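Local structure of neurotoxin (Clostridium botulinum, 3N7L) at residues Tyr70-Ile75 with Ala212-Asp217; Ser122-Asn127 with Gly153-Tyr158. The protein probably binds gangliosides on nerve cells, as the receptor-binding domain of botulinum neurotoxin serotype D/C, the part with which the toxin attaches to neurons. All blocks are in the same frame, centred on the assembly; numbering follows the deposited sequence.

Overall arrangement
Both contacts lie in the N-terminal half of the receptor-binding domain, on the same side of the chain's centre and about 12 Å apart between centres. From the N terminus the chain first runs into strand 72-82, whose start is met by residues 212-217, the link from strand 202-211 to helix 217-226; contact 1 thus closes a long loop. Within that loop, contact 2 closes a shorter one, bringing strand 122-129 of one sheet over strand 154-159 of the other. Strands 72-82 and 154-159 belong to the same sheet, each beside strand 143-150. The contacts touch where D217 OD1 and Y158 OH probably share a hydrogen bond of 3.1 Å.

Contact 1: Tyr70-Ile75 with Ala212-Asp217; sequences YESFSI and AKELDD
S74 holds OG anti to its own carbonyl carbon (chi1 -65°), which swings the hydroxyl out to the backbone of K213 and L215. S72 points its CB toward the link, 3.8 Å from E214 N, and a similar turn (chi1 -77°) sets its OG 4.0 Å from E214 CB. S74 OG is gripped twice. It donates to K213 O at 2.8 Å, meeting a lone pair in the carbonyl plane with a C=O...OG angle of 142°, and it accepts the amide of L215, N to OG 3.1 Å, in a nearly straight bond. One hydroxyl therefore serves both a C=O and an N-H of a segment that has no regular structure of its own. L215 closes over the same serine, its CG 3.7 Å from S74 CB. This lies in the concanavalin-like part of the domain: strand 72-82 sits between strand 202-211 and strand 143-150, and residues 212-217 leave the sheet for helix 217-226, which D216 caps at its N-terminus through D219 N. F73 sends its CB away from the link, and its side chain touches T149 of strand 143-150. One water spans S72 OG and E214 OE1, at 2.7 Å from the carboxylate oxygen, which N150 ND2 also binds. A second water lies 2.6 Å from S72 O and 3.2 Å from A212 O, bridging the two carbonyls.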
loop_
_atom_site.group_PDB
_atom_site.type_symbol
_atom_site.label_atom_id
_atom_site.label_comp_id
_atom_site.label_asym_id
_atom_site.label_seq_id
_atom_site.Cartn_x
_atom_site.Cartn_y
_atom_site.Cartn_z
ATOM N N TYR A 70 29.092 -10.742 -9.007
ATOM C CA TYR A 70 29.487 -11.000 -10.390
ATOM C C TYR A 70 28.820 -12.202 -11.038
ATOM O O TYR A 70 29.024 -12.472 -12.220
ATOM C CB TYR A 70 31.010 -11.118 -10.469
ATOM C CG TYR A 70 31.688 -9.817 -10.115
ATOM C CD1 TYR A 70 31.847 -8.808 -11.070
ATOM C CD2 TYR A 70 32.100 -9.559 -8.809
ATOM C CE1 TYR A 70 32.399 -7.570 -10.729
ATOM C CE2 TYR A 70 32.647 -8.323 -8.458
ATOM C CZ TYR A 70 32.790 -7.335 -9.425
ATOM O OH TYR A 70 33.305 -6.105 -9.080
ATOM N N GLU A 71 28.014 -12.924 -10.272
ATOM C CA GLU A 71 27.314 -14.074 -10.821
ATOM C C GLU A 71 25.809 -13.851 -10.741
ATOM O O GLU A 71 25.192 -13.412 -11.708
ATOM C CB GLU A 71 27.707 -15.344 -10.070
ATOM C CG GLU A 71 29.178 -15.682 -10.197
ATOM C CD GLU A 71 29.511 -17.031 -9.604
ATOM O OE1 GLU A 71 29.292 -17.220 -8.388
ATOM O OE2 GLU A 71 29.992 -17.904 -10.359
ATOM N N SER A 72 25.227 -14.153 -9.585
ATOM C CA SER A 72 23.792 -13.979 -9.369
ATOM C C SER A 72 23.530 -13.329 -8.019
ATOM O O SER A 72 24.189 -13.646 -7.026
ATOM C CB SER A 72 23.060 -15.329 -9.417
ATOM O OG SER A 72 22.892 -15.796 -10.743
ATOM N N PHE A 73 22.566 -12.419 -7.982
ATOM C CA PHE A 73 22.218 -11.760 -6.738
ATOM C C PHE A 73 20.820 -11.170 -6.835
ATOM O O PHE A 73 20.307 -10.931 -7.931
ATOM C CB PHE A 73 23.248 -10.677 -6.390
ATOM C CG PHE A 73 23.269 -9.517 -7.344
ATOM C CD1 PHE A 73 22.341 -8.487 -7.231
ATOM C CD2 PHE A 73 24.224 -9.450 -8.353
ATOM C CE1 PHE A 73 22.365 -7.406 -8.107
ATOM C CE2 PHE A 73 24.258 -8.375 -9.236
ATOM C CZ PHE A 73 23.326 -7.350 -9.113
ATOM N N SER A 74 20.203 -10.960 -5.679
ATOM C CA SER A 74 18.858 -10.413 -5.614
ATOM C C SER A 74 18.780 -9.350 -4.541
ATOM O O SER A 74 19.417 -9.469 -3.496
ATOM C CB SER A 74 17.849 -11.518 -5.296
ATOM O OG SER A 74 17.788 -12.466 -6.338
ATOM N N ILE A 75 17.998 -8.313 -4.814
ATOM C CA ILE A 75 17.794 -7.211 -3.885
ATOM C C ILE A 75 16.293 -7.138 -3.586
ATOM O O ILE A 75 15.476 -7.077 -4.505
ATOM C CB ILE A 75 18.255 -5.874 -4.512
ATOM C CG1 ILE A 75 19.744 -5.958 -4.869
ATOM C CG2 ILE A 75 17.999 -4.723 -3.545
ATOM C CD1 ILE A 75 20.271 -4.754 -5.641
ATOM N N ALA A 212 22.783 -13.807 -2.249
ATOM C CA ALA A 212 23.833 -14.224 -3.169
ATOM C C ALA A 212 23.305 -15.270 -4.140
ATOM O O ALA A 212 23.974 -16.257 -4.422
ATOM C CB ALA A 212 25.019 -14.782 -2.391
ATOM N N LYS A 213 22.098 -15.053 -4.644
ATOM C CA LYS A 213 21.504 -15.978 -5.599
ATOM C C LYS A 213 20.385 -15.294 -6.363
ATOM O O LYS A 213 19.955 -14.199 -6.003
ATOM C CB LYS A 213 20.941 -17.213 -4.889
ATOM C CG LYS A 213 19.680 -16.939 -4.086
ATOM C CD LYS A 213 19.063 -18.223 -3.548
ATOM C CE LYS A 213 18.564 -19.117 -4.671
ATOM N NZ LYS A 213 17.868 -20.322 -4.142
ATOM N N GLU A 214 19.914 -15.959 -7.414
ATOM C CA GLU A 214 18.831 -15.445 -8.239
ATOM C C GLU A 214 17.543 -16.070 -7.704
ATOM O O GLU A 214 17.257 -17.237 -7.971
ATOM C CB GLU A 214 19.044 -15.859 -9.700
ATOM C CG GLU A 214 18.231 -15.070 -10.723
ATOM C CD GLU A 214 18.182 -15.738 -12.097
ATOM O OE1 GLU A 214 19.107 -16.518 -12.433
ATOM O OE2 GLU A 214 17.216 -15.473 -12.850
ATOM N N LEU A 215 16.777 -15.298 -6.936
ATOM C CA LEU A 215 15.524 -15.791 -6.366
ATOM C C LEU A 215 14.493 -16.040 -7.455
ATOM O O LEU A 215 14.326 -15.218 -8.351
ATOM C CB LEU A 215 14.948 -14.773 -5.379
ATOM C CG LEU A 215 15.768 -14.359 -4.156
ATOM C CD1 LEU A 215 14.963 -13.345 -3.351
ATOM C CD2 LEU A 215 16.101 -15.570 -3.300
ATOM N N ASP A 216 13.799 -17.171 -7.385
ATOM C CA ASP A 216 12.776 -17.461 -8.381
ATOM C C ASP A 216 11.423 -16.965 -7.881
ATOM O O ASP A 216 11.305 -16.538 -6.730
ATOM C CB ASP A 216 12.731 -18.962 -8.684
ATOM C CG ASP A 216 12.390 -19.799 -7.471
ATOM O OD1 ASP A 216 12.864 -20.953 -7.403
ATOM O OD2 ASP A 216 11.641 -19.318 -6.596
ATOM N N ASP A 217 10.413 -17.016 -8.745
ATOM C CA ASP A 217 9.071 -16.561 -8.393
ATOM C C ASP A 217 8.578 -17.065 -7.042
ATOM O O ASP A 217 8.168 -16.276 -6.188
ATOM C CB ASP A 217 8.068 -16.971 -9.477
ATOM C CG ASP A 217 8.153 -16.094 -10.712
ATOM O OD1 ASP A 217 9.202 -16.120 -11.400
ATOM O OD2 ASP A 217 7.168 -15.373 -10.995
HETATM O O HOH W 1 25.903 -15.603 -6.939
HETATM O O HOH W 2 21.007 -18.070 -11.215
#

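Contact 2: Ser122-Asn127 with Gly153-Tyr158; sequences SEQDIN and GNMMIY
I126 and M155 slide past each other in opposite directions between two strands that belong to different sheets, with I157 beside them. From its CB, I126 divides into two branches. CG2 lies alongside the thioether of M155, 4.0 Å from SD. CG1, anti to the backbone N (chi1 -173°), rests against I157 CG2 and carries CD1 onward to the opposite backbone. There the terminal methyl sits 3.3 Å from M155 O and also touches I157 N and I157 CG2, so the tip of the isoleucine packs on the peptides of residues 155-157 as well as on a side chain. M155 runs the other way, toward the start of strand 122-129. Its chain is extended to SD and then bends at chi3 -40°, which lays the methyl CE against the aliphatic part of Q124: CE to Q124 CG is 3.4 Å, and the flat amide carbon CD is almost as near. The polar end of Q124 is held elsewhere, OE1 by K170 N and NE2 by K168 O, so its amide is fixed by the end of strand 162-168 and the residues just after it while its stem packs on the methionine. I157 CG2 also reaches N127 O, at 3.8 Å. The strand segments run in roughly the same direction, 27° apart, and their axes approach to 7.1 Å, with side chains filling the gap. Each strand finds its backbone partners within its own sheet, I126 with F114 and M155 with I167. Two antiparallel sheets packed through an apolar layer in this way form the beta sandwich of the concanavalin-like (jelly-roll) fold, the N-terminal half of the clostridial neurotoxin receptor-binding domain.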
loop_
_atom_site.group_PDB
_atom_site.type_symbol
_atom_site.label_atom_id
_atom_site.label_comp_id
_atom_site.label_asym_id
_atom_site.label_seq_id
_atom_site.Cartn_x
_atom_site.Cartn_y
_atom_site.Cartn_z
ATOM N N SER A 122 28.361 3.691 -20.256
ATOM C CA SER A 122 27.359 2.673 -20.539
ATOM C C SER A 122 26.703 2.029 -19.329
ATOM O O SER A 122 27.288 1.921 -18.251
ATOM C CB SER A 122 27.968 1.589 -21.425
ATOM O OG SER A 122 29.235 1.197 -20.936
ATOM N N GLU A 123 25.474 1.584 -19.532
ATOM C CA GLU A 123 24.714 0.960 -18.472
ATOM C C GLU A 123 23.534 0.218 -19.071
ATOM O O GLU A 123 23.256 0.322 -20.267
ATOM C CB GLU A 123 24.213 2.035 -17.512
ATOM C CG GLU A 123 23.289 3.041 -18.172
ATOM C CD GLU A 123 23.058 4.272 -17.323
ATOM O OE1 GLU A 123 22.149 5.061 -17.654
ATOM O OE2 GLU A 123 23.792 4.459 -16.329
ATOM N N GLN A 124 22.848 -0.544 -18.234
ATOM C CA GLN A 124 21.683 -1.283 -18.679
ATOM C C GLN A 124 20.688 -1.179 -17.540
ATOM O O GLN A 124 21.049 -1.317 -16.375
ATOM C CB GLN A 124 22.047 -2.741 -18.961
ATOM C CG GLN A 124 20.882 -3.593 -19.448
ATOM C CD GLN A 124 21.328 -4.962 -19.937
ATOM O OE1 GLN A 124 22.268 -5.548 -19.396
ATOM N NE2 GLN A 124 20.648 -5.484 -20.956
ATOM N N ASP A 125 19.432 -0.918 -17.864
ATOM C CA ASP A 125 18.451 -0.777 -16.811
ATOM C C ASP A 125 17.136 -1.449 -17.112
ATOM O O ASP A 125 16.804 -1.733 -18.257
ATOM C CB ASP A 125 18.231 0.708 -16.512
ATOM C CG ASP A 125 17.774 1.480 -17.726
ATOM O OD1 ASP A 125 18.169 2.659 -17.864
ATOM O OD2 ASP A 125 17.015 0.913 -18.542
ATOM N N ILE A 126 16.395 -1.704 -16.049
ATOM C CA ILE A 126 15.097 -2.336 -16.136
ATOM C C ILE A 126 14.196 -1.460 -15.261
ATOM O O ILE A 126 14.689 -0.760 -14.369
ATOM C CB ILE A 126 15.195 -3.784 -15.609
ATOM C CG1 ILE A 126 13.880 -4.520 -15.840
ATOM C CG2 ILE A 126 15.581 -3.781 -14.137
ATOM C CD1 ILE A 126 13.965 -6.004 -15.513
ATOM N N ASN A 127 12.890 -1.467 -15.504
ATOM C CA ASN A 127 12.029 -0.617 -14.694
ATOM C C ASN A 127 10.607 -1.088 -14.480
ATOM O O ASN A 127 10.119 -2.009 -15.130
ATOM C CB ASN A 127 11.963 0.796 -15.291
ATOM C CG ASN A 127 11.137 0.854 -16.568
ATOM O OD1 ASN A 127 11.680 0.896 -17.672
ATOM N ND2 ASN A 127 9.818 0.846 -16.420
ATOM N N GLY A 153 22.764 -14.209 -17.306
ATOM C CA GLY A 153 21.398 -14.518 -17.684
ATOM C C GLY A 153 20.553 -13.265 -17.825
ATOM O O GLY A 153 20.903 -12.354 -18.577
ATOM N N ASN A 154 19.442 -13.210 -17.097
ATOM C CA ASN A 154 18.553 -12.057 -17.160
ATOM C C ASN A 154 18.552 -11.190 -15.910
ATOM O O ASN A 154 19.016 -11.585 -14.839
ATOM C CB ASN A 154 17.107 -12.485 -17.406
ATOM C CG ASN A 154 16.927 -13.221 -18.705
ATOM O OD1 ASN A 154 17.459 -12.824 -19.738
ATOM N ND2 ASN A 154 16.151 -14.295 -18.666
ATOM N N MET A 155 17.998 -9.997 -16.087
ATOM C CA MET A 155 17.832 -8.998 -15.043
ATOM C C MET A 155 16.302 -8.954 -14.978
ATOM O O MET A 155 15.653 -8.807 -16.012
ATOM C CB MET A 155 18.370 -7.654 -15.539
ATOM C CG MET A 155 18.901 -6.718 -14.477
ATOM S SD MET A 155 19.252 -5.059 -15.136
ATOM C CE MET A 155 19.978 -5.418 -16.721
ATOM N N MET A 156 15.721 -9.101 -13.791
ATOM C CA MET A 156 14.263 -9.084 -13.667
ATOM C C MET A 156 13.795 -8.256 -12.475
ATOM O O MET A 156 14.462 -8.211 -11.439
ATOM C CB MET A 156 13.723 -10.512 -13.504
ATOM C CG MET A 156 14.240 -11.521 -14.523
ATOM S SD MET A 156 13.489 -13.159 -14.316
ATOM C CE MET A 156 14.419 -13.802 -12.946
ATOM N N ILE A 157 12.652 -7.594 -12.619
ATOM C CA ILE A 157 12.127 -6.814 -11.510
ATOM C C ILE A 157 10.697 -7.228 -11.206
ATOM O O ILE A 157 9.867 -7.362 -12.104
ATOM C CB ILE A 157 12.189 -5.283 -11.770
ATOM C CG1 ILE A 157 11.666 -4.543 -10.537
ATOM C CG2 ILE A 157 11.356 -4.905 -12.987
ATOM C CD1 ILE A 157 11.948 -3.063 -10.550
ATOM N N TYR A 158 10.438 -7.463 -9.925
ATOM C CA TYR A 158 9.123 -7.865 -9.453
ATOM C C TYR A 158 8.596 -6.801 -8.491
ATOM O O TYR A 158 9.366 -6.156 -7.775
ATOM C CB TYR A 158 9.210 -9.193 -8.696
ATOM C CG TYR A 158 9.755 -10.367 -9.482
ATOM C CD1 TYR A 158 8.902 -11.379 -9.936
ATOM C CD2 TYR A 158 11.128 -10.500 -9.720
ATOM C CE1 TYR A 158 9.401 -12.502 -10.603
ATOM C CE2 TYR A 158 11.642 -11.623 -10.389
ATOM C CZ TYR A 158 10.769 -12.619 -10.823
ATOM O OH TYR A 158 11.261 -13.746 -11.446
#